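Local coordinates for protein diacylglycerol lipase (Aspergillus oryzae, PDB 5XK2) that probably hydrolyses the ester bonds of mono- and diacylglycerols, as a fungal class 3 lipase of the alpha/beta-hydrolase fold, at residues T202-L211 / N252-P260; I227-V235 / F265-I273. One frame throughout, in Å; residues are numbered along the deposited sequence.

How the interactions relate
From the N terminus, the chain builds the central sheet up to strand 198-203, whose end carries it into 202-211. Strand 224-227 follows and runs out into 227-235; after strand 240-243 the chain enters the long loops that hold 252-260 and 265-273. Interaction 1 closes a loop of 40 residues between 202-211 and 252-260, and interaction 2 one of 29 residues between 227-235 and 265-273. Their segments alternate, so the two loops cross rather than nest. The contacts touch where Tyr271 OH meets Asp206 OD2 and His203 NE2 meets Ala229 O, tying the ends of two neighbouring strands to each other and to the loop that bears His268. Both also reach the second subunit.

Interaction 1. Residues T202-L211 / N252-P260; sequences THNDDPVPKL and NTGTSGGLP
Thr202, at the end of strand 198-203, sets its CB 3.5 Å from CB of Asn252, while its hydroxyl turns to Glu224, which also takes the backbone N of Asn252. A type II' beta turn from His203 to Asp206 follows, and the carboxamide of Asn252 reaches into it. With CG anti to the backbone N (chi1 171°), Asn252 ND2 gives both its hydrogens to this turn: one to Asn204 O at 2.9 Å, tilted from the carbonyl plane, the other almost straight to Asp206 O at 2.8 Å on a lone pair. Both acceptors lie near the amide plane, which fixes the rotation of the group. Asp205 packs its CB against Thr255 and Ser256, and its OD1 goes to Ser267.

Asp206 OD1 accepts from Val208 N, an Asx turn, and OD2 is directed to His268 and Tyr271; with Ser153 on a GxSxG elbow this has the geometry of the Ser-His-Asp triad of alpha/beta-hydrolases, in which Asp206 would be the acid. Pro207 CB then rests 3.8 Å from Pro260 CB, and Pro209 CB approaches Asn252 OD1, which a water joins to Pro209 O.

Lys210 extends past Asn252 into the 252-260 loop. Lys210 NZ donates to Leu259 O at 2.7 Å and to both Thr255 O and Thr255 OG1 at 2.8 Å, and a water links it to Asp205 O and Ser256 OG. At Thr255 O, the ammonium and Gly258 N arrive on opposite faces of the carbonyl. Leu211 brings CD2 across Pro260 CG, beside Leu263 of the second subunit.

Interaction 2. Residues I227-V235 / F265-I273; sequences ITAPDNTTV and FHSHVWYFI
Asp231 and Asn232 lie over one face of the Trp270 indole, side by side along its length. Asp231 CB sits 3.7 Å from the centroid of the five-membered ring and Asn232 CB 3.7 Å from that of the six-membered ring, each a CH-pi contact close to the ring normal. The flat ends follow the ring: the Asp231 carboxylate is inclined 22° to it and the Asn232 amide by about as much, with Asn232 OD1 3.4 Å from Trp270 CZ3. Trp270 also stacks with His274.

Against His266 the same carboxylate is turned steeply, by 64°. His266 ND1 donates to Asp231 OD2 over only 2.6 Å, on the syn lone pair of the oxygen, which itself lies close to the imidazole plane. For His266, a chi1 of 65° places CG between the backbone N and carbonyl carbon and brings the ring edge to the acid. The close approach would probably favour a protonated imidazole. A water joins Asp231 OD1 to Ser267 OG, which is bonded in turn to Asp205.

The loop after strand 224-227 thus touches the chain on both sides of His268. That residue lies between Asp206 and Ser153 in what is probably the catalytic triad of this class 3 lipase, and the OH of Tyr271 is bonded to Asp206 as well.

At the start of the 227-235 segment, Ile227 CD1 lies over one face of the Phe272 ring, 4.1 Å from its centroid, and also touches Tyr271 CD2. Val235 applies both methyls to the CD1-CE1 side of Phe272, CG2 coming within 3.7 Å of CD1. Leu15 and Lys19 of helix 14-27 also pack on Phe272, and a water bridges Val235 N to Phe272 O.

Interaction 1. Residues T202-L211 / N252-P260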
ATOM      1  N   THR A 202     -15.739   4.683  10.747  1.00  7.46           N
ATOM      2  CA  THR A 202     -14.349   4.340  11.016  1.00  7.01           C
ATOM      3  C   THR A 202     -14.308   3.037  11.795  1.00  8.80           C
ATOM      4  O   THR A 202     -15.311   2.614  12.384  1.00  9.78           O
ATOM      5  CB  THR A 202     -13.651   5.388  11.864  1.00  8.78           C
ATOM      6  OG1 THR A 202     -14.355   5.483  13.115  1.00  9.15           O
ATOM      7  CG2 THR A 202     -13.635   6.768  11.154  1.00  8.42           C
ATOM      8  N   HIS A 203     -13.154   2.394  11.804  1.00  8.67           N
ATOM      9  CA  HIS A 203     -13.053   1.111  12.490  1.00  8.48           C
ATOM     10  C   HIS A 203     -11.779   1.053  13.288  1.00  9.54           C
ATOM     11  O   HIS A 203     -10.696   1.030  12.700  1.00  8.19           O
ATOM     12  CB  HIS A 203     -13.089  -0.035  11.474  1.00  7.77           C
ATOM     13  CG  HIS A 203     -13.002  -1.394  12.107  1.00  8.81           C
ATOM     14  ND1 HIS A 203     -12.194  -2.393  11.609  1.00 11.53           N
ATOM     15  CD2 HIS A 203     -13.605  -1.907  13.210  1.00 11.58           C
ATOM     16  CE1 HIS A 203     -12.319  -3.477  12.362  1.00 11.52           C
ATOM     17  NE2 HIS A 203     -13.163  -3.210  13.341  1.00 11.95           N
ATOM     18  N   ASN A 204     -11.914   1.006  14.615  1.00  8.08           N
ATOM     19  CA  ASN A 204     -10.749   0.916  15.503  1.00  7.67           C
ATOM     20  C   ASN A 204      -9.651   1.887  15.071  1.00  9.10           C
ATOM     21  O   ASN A 204      -9.913   3.090  14.919  1.00 10.90           O
ATOM     22  CB  ASN A 204     -10.247  -0.538  15.572  1.00  9.81           C
ATOM     23  CG  ASN A 204     -11.214  -1.428  16.341  1.00 16.43           C
ATOM     24  OD1 ASN A 204     -11.871  -0.963  17.274  1.00 15.40           O
ATOM     25  ND2 ASN A 204     -11.301  -2.701  15.955  1.00 18.19           N
ATOM     26  N   ASP A 205      -8.440   1.367  14.886  1.00  9.50           N
ATOM     27  CA  ASP A 205      -7.247   2.169  14.591  1.00 10.63           C
ATOM     28  C   ASP A 205      -6.944   2.275  13.095  1.00 11.71           C
ATOM     29  O   ASP A 205      -5.792   2.463  12.703  1.00 10.96           O
ATOM     30  CB  ASP A 205      -6.021   1.662  15.369  1.00 11.69           C
ATOM     31  CG  ASP A 205      -5.708   0.202  15.130  1.00 15.85           C
ATOM     32  OD1 ASP A 205      -6.491  -0.503  14.463  1.00 13.68           O
ATOM     33  OD2 ASP A 205      -4.655  -0.245  15.652  1.00 14.85           O
ATOM     34  N   ASP A 206      -7.944   2.059  12.252  1.00  9.11           N
ATOM     35  CA  ASP A 206      -7.734   2.184  10.793  1.00  9.19           C
ATOM     36  C   ASP A 206      -6.951   3.474  10.465  1.00 10.03           C
ATOM     37  O   ASP A 206      -7.328   4.552  10.887  1.00  9.09           O
ATOM     38  CB  ASP A 206      -9.113   2.182  10.119  1.00  8.44           C
ATOM     39  CG  ASP A 206      -9.051   2.342   8.607  1.00  9.00           C
ATOM     40  OD1 ASP A 206      -7.945   2.412   8.024  1.00  9.89           O
ATOM     41  OD2 ASP A 206     -10.151   2.377   8.008  1.00 10.14           O
ATOM     42  N   PRO A 207      -5.799   3.350   9.780  1.00  7.91           N
ATOM     43  CA  PRO A 207      -5.015   4.567   9.514  1.00 10.28           C
ATOM     44  C   PRO A 207      -5.601   5.504   8.448  1.00 12.94           C
ATOM     45  O   PRO A 207      -5.285   6.702   8.434  1.00 12.09           O
ATOM     46  CB  PRO A 207      -3.664   4.020   9.040  1.00 11.83           C
ATOM     47  CG  PRO A 207      -3.982   2.684   8.442  1.00 10.71           C
ATOM     48  CD  PRO A 207      -5.113   2.125   9.318  1.00  9.90           C
ATOM     49  N   VAL A 208      -6.407   4.963   7.539  1.00 10.31           N
ATOM     50  CA  VAL A 208      -6.810   5.742   6.371  1.00  8.79           C
ATOM     51  C   VAL A 208      -7.679   6.966   6.716  1.00  9.97           C
ATOM     52  O   VAL A 208      -7.438   8.033   6.158  1.00 11.53           O
ATOM     53  CB  VAL A 208      -7.484   4.820   5.325  1.00  9.75           C
ATOM     54  CG1 VAL A 208      -7.995   5.629   4.123  1.00 11.29           C
ATOM     55  CG2 VAL A 208      -6.446   3.768   4.839  1.00 10.56           C
ATOM     56  N   PRO A 209      -8.641   6.853   7.657  1.00 11.25           N
ATOM     57  CA  PRO A 209      -9.420   8.044   8.036  1.00  9.55           C
ATOM     58  C   PRO A 209      -8.606   9.131   8.741  1.00 13.47           C
ATOM     59  O   PRO A 209      -9.188  10.141   9.134  1.00 15.83           O
ATOM     60  CB  PRO A 209     -10.524   7.480   8.952  1.00  9.23           C
ATOM     61  CG  PRO A 209     -10.699   6.073   8.451  1.00  7.82           C
ATOM     62  CD  PRO A 209      -9.267   5.635   8.203  1.00 10.25           C
ATOM     63  N   LYS A 210      -7.334   8.874   9.046  1.00 11.44           N
ATOM     64  CA  LYS A 210      -6.501   9.918   9.626  1.00 10.64           C
ATOM     65  C   LYS A 210      -5.772  10.760   8.586  1.00 11.27           C
ATOM     66  O   LYS A 210      -4.980  11.635   8.946  1.00 13.51           O
ATOM     67  CB  LYS A 210      -5.476   9.306  10.578  1.00 10.89           C
ATOM     68  CG  LYS A 210      -6.118   8.609  11.730  1.00 19.54           C
ATOM     69  CD  LYS A 210      -5.068   7.933  12.592  1.00 21.78           C
ATOM     70  CE  LYS A 210      -5.692   6.853  13.382  1.00 20.88           C
ATOM     71  NZ  LYS A 210      -4.685   6.233  14.267  1.00 14.60           N
ATOM     72  N   LEU A 211      -6.022  10.475   7.311  1.00 11.42           N
ATOM     73  CA  LEU A 211      -5.375  11.185   6.203  1.00 11.55           C
ATOM     74  C   LEU A 211      -6.407  11.813   5.284  1.00 12.56           C
ATOM     75  O   LEU A 211      -7.507  11.290   5.136  1.00 13.43           O
ATOM     76  CB  LEU A 211      -4.493  10.240   5.392  1.00 12.55           C
ATOM     77  CG  LEU A 211      -3.305   9.643   6.144  1.00 16.71           C
ATOM     78  CD1 LEU A 211      -2.602   8.666   5.230  1.00 20.89           C
ATOM     79  CD2 LEU A 211      -2.366  10.747   6.616  1.00 21.42           C
ATOM     80  N   ASN A 252     -11.710   7.171  16.111  1.00  9.95           N
ATOM     81  CA  ASN A 252     -10.551   6.758  15.320  1.00  9.89           C
ATOM     82  C   ASN A 252      -9.397   7.771  15.331  1.00 11.38           C
ATOM     83  O   ASN A 252      -8.228   7.391  15.322  1.00 11.61           O
ATOM     84  CB  ASN A 252     -11.009   6.483  13.875  1.00 10.14           C
ATOM     85  CG  ASN A 252      -9.842   6.266  12.909  1.00 10.02           C
ATOM     86  OD1 ASN A 252      -9.438   7.187  12.196  1.00 11.40           O
ATOM     87  ND2 ASN A 252      -9.317   5.029  12.859  1.00  8.80           N
ATOM     88  N   THR A 253      -9.717   9.060  15.365  1.00  9.32           N
ATOM     89  CA  THR A 253      -8.680  10.077  15.280  1.00 10.49           C
ATOM     90  C   THR A 253      -7.702  10.026  16.453  1.00 11.83           C
ATOM     91  O   THR A 253      -6.527  10.374  16.306  1.00 13.82           O
ATOM     92  CB  THR A 253      -9.322  11.467  15.195  1.00 11.67           C
ATOM     93  OG1 THR A 253     -10.150  11.518  14.031  1.00 13.68           O
ATOM     94  CG2 THR A 253      -8.257  12.570  15.078  1.00 14.77           C
ATOM     95  N   GLY A 254      -8.173   9.544  17.599  1.00 11.70           N
ATOM     96  CA  GLY A 254      -7.331   9.442  18.780  1.00 13.83           C
ATOM     97  C   GLY A 254      -6.522   8.159  18.920  1.00 11.68           C
ATOM     98  O   GLY A 254      -5.727   8.026  19.861  1.00 15.72           O
ATOM     99  N   THR A 255      -6.739   7.197  18.029  1.00 11.89           N
ATOM    100  CA  THR A 255      -6.036   5.910  18.121  1.00 10.51           C
ATOM    101  C   THR A 255      -4.574   6.038  17.685  1.00 12.12           C
ATOM    102  O   THR A 255      -4.210   6.971  16.978  1.00 14.48           O
ATOM    103  CB  THR A 255      -6.723   4.826  17.266  1.00 11.65           C
ATOM    104  OG1 THR A 255      -6.726   5.253  15.905  1.00 11.32           O
ATOM    105  CG2 THR A 255      -8.174   4.616  17.727  1.00 13.08           C
ATOM    106  N   SER A 256      -3.740   5.086  18.104  1.00 14.93           N
ATOM    107  CA  SER A 256      -2.310   5.064  17.755  1.00 15.13           C
ATOM    108  C   SER A 256      -1.594   6.369  18.086  1.00 17.75           C
ATOM    109  O   SER A 256      -0.708   6.807  17.351  1.00 16.54           O
ATOM    110  CB  SER A 256      -2.105   4.752  16.264  1.00 16.74           C
ATOM    111  OG  SER A 256      -2.874   3.645  15.843  1.00 18.87           O
ATOM    112  N   GLY A 257      -1.994   6.995  19.183  1.00 17.46           N
ATOM    113  CA  GLY A 257      -1.400   8.261  19.583  1.00 18.81           C
ATOM    114  C   GLY A 257      -1.654   9.363  18.571  1.00 21.80           C
ATOM    115  O   GLY A 257      -0.970  10.382  18.572  1.00 22.37           O
ATOM    116  N   GLY A 258      -2.644   9.155  17.707  1.00 14.63           N
ATOM    117  CA  GLY A 258      -3.000  10.128  16.691  1.00 15.71           C
ATOM    118  C   GLY A 258      -2.324   9.920  15.348  1.00 19.78           C
ATOM    119  O   GLY A 258      -2.681  10.572  14.363  1.00 21.35           O
ATOM    120  N   LEU A 259      -1.355   9.017  15.293  1.00 18.37           N
ATOM    121  CA  LEU A 259      -0.658   8.722  14.040  1.00 16.85           C
ATOM    122  C   LEU A 259      -1.370   7.631  13.213  1.00 16.41           C
ATOM    123  O   LEU A 259      -2.049   6.779  13.772  1.00 15.90           O
ATOM    124  CB  LEU A 259       0.781   8.270  14.330  1.00 25.99           C
ATOM    125  CG  LEU A 259       1.808   9.303  14.799  1.00 32.49           C
ATOM    126  CD1 LEU A 259       3.195   8.677  14.790  1.00 32.33           C
ATOM    127  CD2 LEU A 259       1.787  10.545  13.927  1.00 37.60           C
ATOM    128  N   PRO A 260      -1.214   7.661  11.878  1.00 13.51           N
ATOM    129  CA  PRO A 260      -1.678   6.579  10.996  1.00 13.91           C
ATOM    130  C   PRO A 260      -0.713   5.395  11.000  1.00 16.44           C
ATOM    131  O   PRO A 260       0.314   5.454  10.337  1.00 19.85           O
ATOM    132  CB  PRO A 260      -1.777   7.236   9.613  1.00 18.02           C
ATOM    133  CG  PRO A 260      -0.904   8.444   9.679  1.00 23.11           C
ATOM    134  CD  PRO A 260      -0.726   8.833  11.125  1.00 19.77           C
TER
HETATM  135  O   HOH W   1      -3.613   3.944  13.142  1.00 14.35           O
HETATM  136  O   HOH W   2     -10.076   9.799  11.956  1.00 11.13           O
HETATM  137  O   HOH W   3      -2.949  11.948  11.593  1.00 39.40           O

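Interaction 2. Residues I227-V235 / F265-I273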
ATOM      1  N   ILE A 227     -16.698   2.175  14.800  1.00  8.54           N
ATOM      2  CA  ILE A 227     -16.921   0.747  15.019  1.00  8.25           C
ATOM      3  C   ILE A 227     -15.764   0.178  15.816  1.00 10.02           C
ATOM      4  O   ILE A 227     -14.612   0.325  15.421  1.00  9.44           O
ATOM      5  CB  ILE A 227     -17.022  -0.036  13.698  1.00  8.10           C
ATOM      6  CG1 ILE A 227     -18.076   0.567  12.771  1.00  8.71           C
ATOM      7  CG2 ILE A 227     -17.289  -1.530  13.979  1.00 10.58           C
ATOM      8  CD1 ILE A 227     -17.870   0.116  11.322  1.00 10.70           C
ATOM      9  N   THR A 228     -16.061  -0.393  16.976  1.00  8.48           N
ATOM     10  CA  THR A 228     -15.025  -0.989  17.835  1.00  8.48           C
ATOM     11  C   THR A 228     -15.043  -2.526  17.911  1.00 12.01           C
ATOM     12  O   THR A 228     -14.416  -3.109  18.788  1.00 16.50           O
ATOM     13  CB  THR A 228     -15.076  -0.377  19.244  1.00 13.01           C
ATOM     14  OG1 THR A 228     -16.419  -0.393  19.737  1.00 12.35           O
ATOM     15  CG2 THR A 228     -14.558   1.056  19.195  1.00 12.02           C
ATOM     16  N   ALA A 229     -15.820  -3.183  17.065  1.00 11.38           N
ATOM     17  CA  ALA A 229     -15.791  -4.645  17.014  1.00 10.34           C
ATOM     18  C   ALA A 229     -14.453  -5.178  16.479  1.00 11.50           C
ATOM     19  O   ALA A 229     -13.843  -4.543  15.622  1.00 13.44           O
ATOM     20  CB  ALA A 229     -16.935  -5.137  16.136  1.00 13.79           C
ATOM     21  N   PRO A 230     -14.021  -6.369  16.930  1.00 10.72           N
ATOM     22  CA  PRO A 230     -12.849  -6.998  16.315  1.00 10.25           C
ATOM     23  C   PRO A 230     -13.079  -7.313  14.825  1.00 10.75           C
ATOM     24  O   PRO A 230     -14.235  -7.501  14.372  1.00 11.25           O
ATOM     25  CB  PRO A 230     -12.678  -8.302  17.115  1.00 13.89           C
ATOM     26  CG  PRO A 230     -13.385  -8.056  18.403  1.00 17.82           C
ATOM     27  CD  PRO A 230     -14.561  -7.174  18.044  1.00 10.58           C
ATOM     28  N   ASP A 231     -11.986  -7.399  14.068  1.00 11.19           N
ATOM     29  CA  ASP A 231     -12.056  -7.865  12.685  1.00 10.50           C
ATOM     30  C   ASP A 231     -12.820  -9.178  12.540  1.00 10.77           C
ATOM     31  O   ASP A 231     -12.655 -10.085  13.359  1.00 10.53           O
ATOM     32  CB  ASP A 231     -10.662  -8.123  12.107  1.00 11.02           C
ATOM     33  CG  ASP A 231      -9.795  -6.888  12.022  1.00 17.39           C
ATOM     34  OD1 ASP A 231     -10.297  -5.756  12.162  1.00 15.32           O
ATOM     35  OD2 ASP A 231      -8.580  -7.082  11.792  1.00 15.20           O
ATOM     36  N   ASN A 232     -13.639  -9.265  11.493  1.00 10.51           N
ATOM     37  CA  ASN A 232     -14.287 -10.523  11.090  1.00 10.80           C
ATOM     38  C   ASN A 232     -15.157 -11.064  12.203  1.00 11.68           C
ATOM     39  O   ASN A 232     -15.123 -12.253  12.528  1.00 10.86           O
ATOM     40  CB  ASN A 232     -13.235 -11.548  10.673  1.00 11.16           C
ATOM     41  CG  ASN A 232     -13.782 -12.625   9.751  1.00 11.83           C
ATOM     42  OD1 ASN A 232     -14.937 -12.576   9.310  1.00 12.79           O
ATOM     43  ND2 ASN A 232     -12.938 -13.597   9.436  1.00 12.57           N
ATOM     44  N   THR A 233     -15.930 -10.164  12.809  1.00 11.59           N
ATOM     45  CA  THR A 233     -16.914 -10.568  13.797  1.00  9.38           C
ATOM     46  C   THR A 233     -18.209  -9.816  13.540  1.00 12.53           C
ATOM     47  O   THR A 233     -18.209  -8.785  12.889  1.00 14.61           O
ATOM     48  CB  THR A 233     -16.461 -10.294  15.262  1.00 11.81           C
ATOM     49  OG1 THR A 233     -16.384  -8.877  15.493  1.00 13.99           O
ATOM     50  CG2 THR A 233     -15.119 -10.963  15.558  1.00 12.15           C
ATOM     51  N   THR A 234     -19.299 -10.330  14.093  1.00 12.42           N
ATOM     52  CA  THR A 234     -20.593  -9.666  13.961  1.00 14.35           C
ATOM     53  C   THR A 234     -20.605  -8.418  14.830  1.00 11.60           C
ATOM     54  O   THR A 234     -20.364  -8.496  16.024  1.00 14.60           O
ATOM     55  CB  THR A 234     -21.739 -10.602  14.377  1.00 20.84           C
ATOM     56  OG1 THR A 234     -21.780 -11.721  13.481  1.00 20.01           O
ATOM     57  CG2 THR A 234     -23.091  -9.860  14.346  1.00 22.04           C
ATOM     58  N   VAL A 235     -20.883  -7.267  14.222  1.00 11.91           N
ATOM     59  CA  VAL A 235     -20.927  -6.002  14.945  1.00 10.82           C
ATOM     60  C   VAL A 235     -22.278  -5.856  15.628  1.00 10.06           C
ATOM     61  O   VAL A 235     -23.302  -6.069  14.991  1.00 14.42           O
ATOM     62  CB  VAL A 235     -20.693  -4.800  13.975  1.00  9.12           C
ATOM     63  CG1 VAL A 235     -20.763  -3.470  14.712  1.00 10.84           C
ATOM     64  CG2 VAL A 235     -19.336  -4.946  13.257  1.00 13.50           C
ATOM     65  N   PHE A 265      -3.346  -1.443   9.292  1.00 12.48           N
ATOM     66  CA  PHE A 265      -4.091  -1.493   8.050  1.00 11.63           C
ATOM     67  C   PHE A 265      -5.160  -2.596   8.022  1.00 13.69           C
ATOM     68  O   PHE A 265      -6.183  -2.442   7.370  1.00 13.26           O
ATOM     69  CB  PHE A 265      -3.155  -1.653   6.852  1.00 15.60           C
ATOM     70  CG  PHE A 265      -3.827  -1.340   5.567  1.00 16.08           C
ATOM     71  CD1 PHE A 265      -4.031  -0.030   5.192  1.00 20.74           C
ATOM     72  CD2 PHE A 265      -4.339  -2.357   4.774  1.00 22.45           C
ATOM     73  CE1 PHE A 265      -4.691   0.268   4.025  1.00 18.03           C
ATOM     74  CE2 PHE A 265      -5.003  -2.065   3.594  1.00 26.88           C
ATOM     75  CZ  PHE A 265      -5.180  -0.753   3.222  1.00 21.28           C
ATOM     76  N   HIS A 266      -4.952  -3.680   8.764  1.00 11.27           N
ATOM     77  CA  HIS A 266      -5.961  -4.738   8.842  1.00 11.51           C
ATOM     78  C   HIS A 266      -7.343  -4.160   9.188  1.00 13.07           C
ATOM     79  O   HIS A 266      -8.358  -4.630   8.686  1.00 11.17           O
ATOM     80  CB  HIS A 266      -5.551  -5.789   9.882  1.00 10.94           C
ATOM     81  CG  HIS A 266      -5.518  -5.268  11.284  1.00 11.72           C
ATOM     82  ND1 HIS A 266      -6.580  -5.403  12.156  1.00 13.24           N
ATOM     83  CD2 HIS A 266      -4.570  -4.563  11.953  1.00 13.99           C
ATOM     84  CE1 HIS A 266      -6.276  -4.830  13.311  1.00 14.31           C
ATOM     85  NE2 HIS A 266      -5.063  -4.315  13.215  1.00 16.17           N
ATOM     86  N   SER A 267      -7.365  -3.121  10.020  1.00  8.96           N
ATOM     87  CA  SER A 267      -8.631  -2.510  10.457  1.00  9.39           C
ATOM     88  C   SER A 267      -9.390  -1.888   9.289  1.00  9.77           C
ATOM     89  O   SER A 267     -10.610  -1.763   9.321  1.00  9.27           O
ATOM     90  CB  SER A 267      -8.375  -1.445  11.524  1.00  9.92           C
ATOM     91  OG  SER A 267      -7.861  -2.075  12.701  1.00 12.10           O
ATOM     92  N   HIS A 268      -8.655  -1.505   8.248  1.00  8.03           N
ATOM     93  CA  HIS A 268      -9.255  -0.803   7.113  1.00  9.04           C
ATOM     94  C   HIS A 268     -10.184  -1.678   6.288  1.00  9.83           C
ATOM     95  O   HIS A 268     -11.078  -1.151   5.622  1.00 11.34           O
ATOM     96  CB  HIS A 268      -8.149  -0.246   6.185  1.00  8.51           C
ATOM     97  CG  HIS A 268      -8.654   0.659   5.103  1.00  9.65           C
ATOM     98  ND1 HIS A 268      -9.354   1.819   5.366  1.00  9.62           N
ATOM     99  CD2 HIS A 268      -8.499   0.610   3.756  1.00 11.14           C
ATOM    100  CE1 HIS A 268      -9.632   2.430   4.224  1.00 10.07           C
ATOM    101  NE2 HIS A 268      -9.121   1.717   3.232  1.00 10.33           N
ATOM    102  N   VAL A 269      -9.947  -2.991   6.268  1.00  9.20           N
ATOM    103  CA  VAL A 269     -10.695  -3.828   5.345  1.00  9.98           C
ATOM    104  C   VAL A 269     -11.893  -4.507   5.985  1.00 11.23           C
ATOM    105  O   VAL A 269     -12.653  -5.162   5.277  1.00 13.66           O
ATOM    106  CB  VAL A 269      -9.782  -4.884   4.673  1.00 13.20           C
ATOM    107  CG1 VAL A 269      -8.576  -4.183   4.064  1.00 16.82           C
ATOM    108  CG2 VAL A 269      -9.320  -5.931   5.683  1.00 13.34           C
ATOM    109  N   TRP A 270     -12.085  -4.321   7.298  1.00 10.18           N
ATOM    110  CA  TRP A 270     -13.218  -4.948   7.974  1.00 11.46           C
ATOM    111  C   TRP A 270     -14.191  -3.875   8.459  1.00  9.73           C
ATOM    112  O   TRP A 270     -14.034  -3.349   9.560  1.00 15.41           O
ATOM    113  CB  TRP A 270     -12.714  -5.783   9.175  1.00 13.18           C
ATOM    114  CG  TRP A 270     -11.829  -6.917   8.761  1.00 10.69           C
ATOM    115  CD1 TRP A 270     -10.467  -6.949   8.784  1.00 14.26           C
ATOM    116  CD2 TRP A 270     -12.253  -8.191   8.231  1.00 12.88           C
ATOM    117  NE1 TRP A 270     -10.010  -8.167   8.300  1.00 14.93           N
ATOM    118  CE2 TRP A 270     -11.087  -8.935   7.955  1.00 14.63           C
ATOM    119  CE3 TRP A 270     -13.498  -8.754   7.953  1.00 16.51           C
ATOM    120  CZ2 TRP A 270     -11.136 -10.228   7.417  1.00 20.36           C
ATOM    121  CZ3 TRP A 270     -13.539 -10.057   7.431  1.00 14.04           C
ATOM    122  CH2 TRP A 270     -12.368 -10.765   7.170  1.00 16.87           C
ATOM    123  N   TYR A 271     -15.218  -3.609   7.649  1.00  8.96           N
ATOM    124  CA  TYR A 271     -16.284  -2.673   8.011  1.00  8.64           C
ATOM    125  C   TYR A 271     -17.563  -3.459   7.836  1.00  9.07           C
ATOM    126  O   TYR A 271     -18.149  -3.491   6.762  1.00 10.63           O
ATOM    127  CB  TYR A 271     -16.225  -1.429   7.094  1.00  9.78           C
ATOM    128  CG  TYR A 271     -15.230  -0.398   7.570  1.00 10.26           C
ATOM    129  CD1 TYR A 271     -13.849  -0.613   7.458  1.00  8.49           C
ATOM    130  CD2 TYR A 271     -15.665   0.775   8.168  1.00  8.42           C
ATOM    131  CE1 TYR A 271     -12.930   0.340   7.931  1.00  7.85           C
ATOM    132  CE2 TYR A 271     -14.759   1.735   8.633  1.00  7.98           C
ATOM    133  CZ  TYR A 271     -13.400   1.504   8.521  1.00  6.46           C
ATOM    134  OH  TYR A 271     -12.522   2.454   8.991  1.00  8.01           O
ATOM    135  N   PHE A 272     -17.992  -4.050   8.941  1.00 10.25           N
ATOM    136  CA  PHE A 272     -19.071  -5.043   9.041  1.00 11.34           C
ATOM    137  C   PHE A 272     -18.837  -6.321   8.262  1.00 17.10           C
ATOM    138  O   PHE A 272     -18.996  -7.398   8.822  1.00 19.43           O
ATOM    139  CB  PHE A 272     -20.392  -4.449   8.559  1.00 10.63           C
ATOM    140  CG  PHE A 272     -20.774  -3.204   9.280  1.00 10.65           C
ATOM    141  CD1 PHE A 272     -21.272  -3.274  10.579  1.00 11.51           C
ATOM    142  CD2 PHE A 272     -20.608  -1.959   8.687  1.00 10.86           C
ATOM    143  CE1 PHE A 272     -21.614  -2.107  11.287  1.00 10.15           C
ATOM    144  CE2 PHE A 272     -20.947  -0.792   9.385  1.00 11.01           C
ATOM    145  CZ  PHE A 272     -21.448  -0.869  10.681  1.00 11.78           C
ATOM    146  N   ILE A 273     -18.241  -6.200   7.079  1.00 11.96           N
ATOM    147  CA  ILE A 273     -17.959  -7.328   6.203  1.00 13.76           C
ATOM    148  C   ILE A 273     -16.523  -7.161   5.755  1.00 15.46           C
ATOM    149  O   ILE A 273     -15.914  -6.128   6.032  1.00 11.88           O
ATOM    150  CB  ILE A 273     -18.884  -7.367   4.945  1.00 17.19           C
ATOM    151  CG1 ILE A 273     -18.655  -6.129   4.077  1.00 13.43           C
ATOM    152  CG2 ILE A 273     -20.350  -7.504   5.344  1.00 25.26           C
ATOM    153  CD1 ILE A 273     -19.358  -6.162   2.680  1.00 19.18           C
TER
HETATM  154  O   HOH W   4      -9.455  -3.858  14.007  1.00 15.78           O
HETATM  155  O   HOH W   5     -18.715  -9.994   9.697  1.00 48.97           O
HETATM  156  O   HOH W   6     -21.114  -7.308  11.103  1.00 13.45           O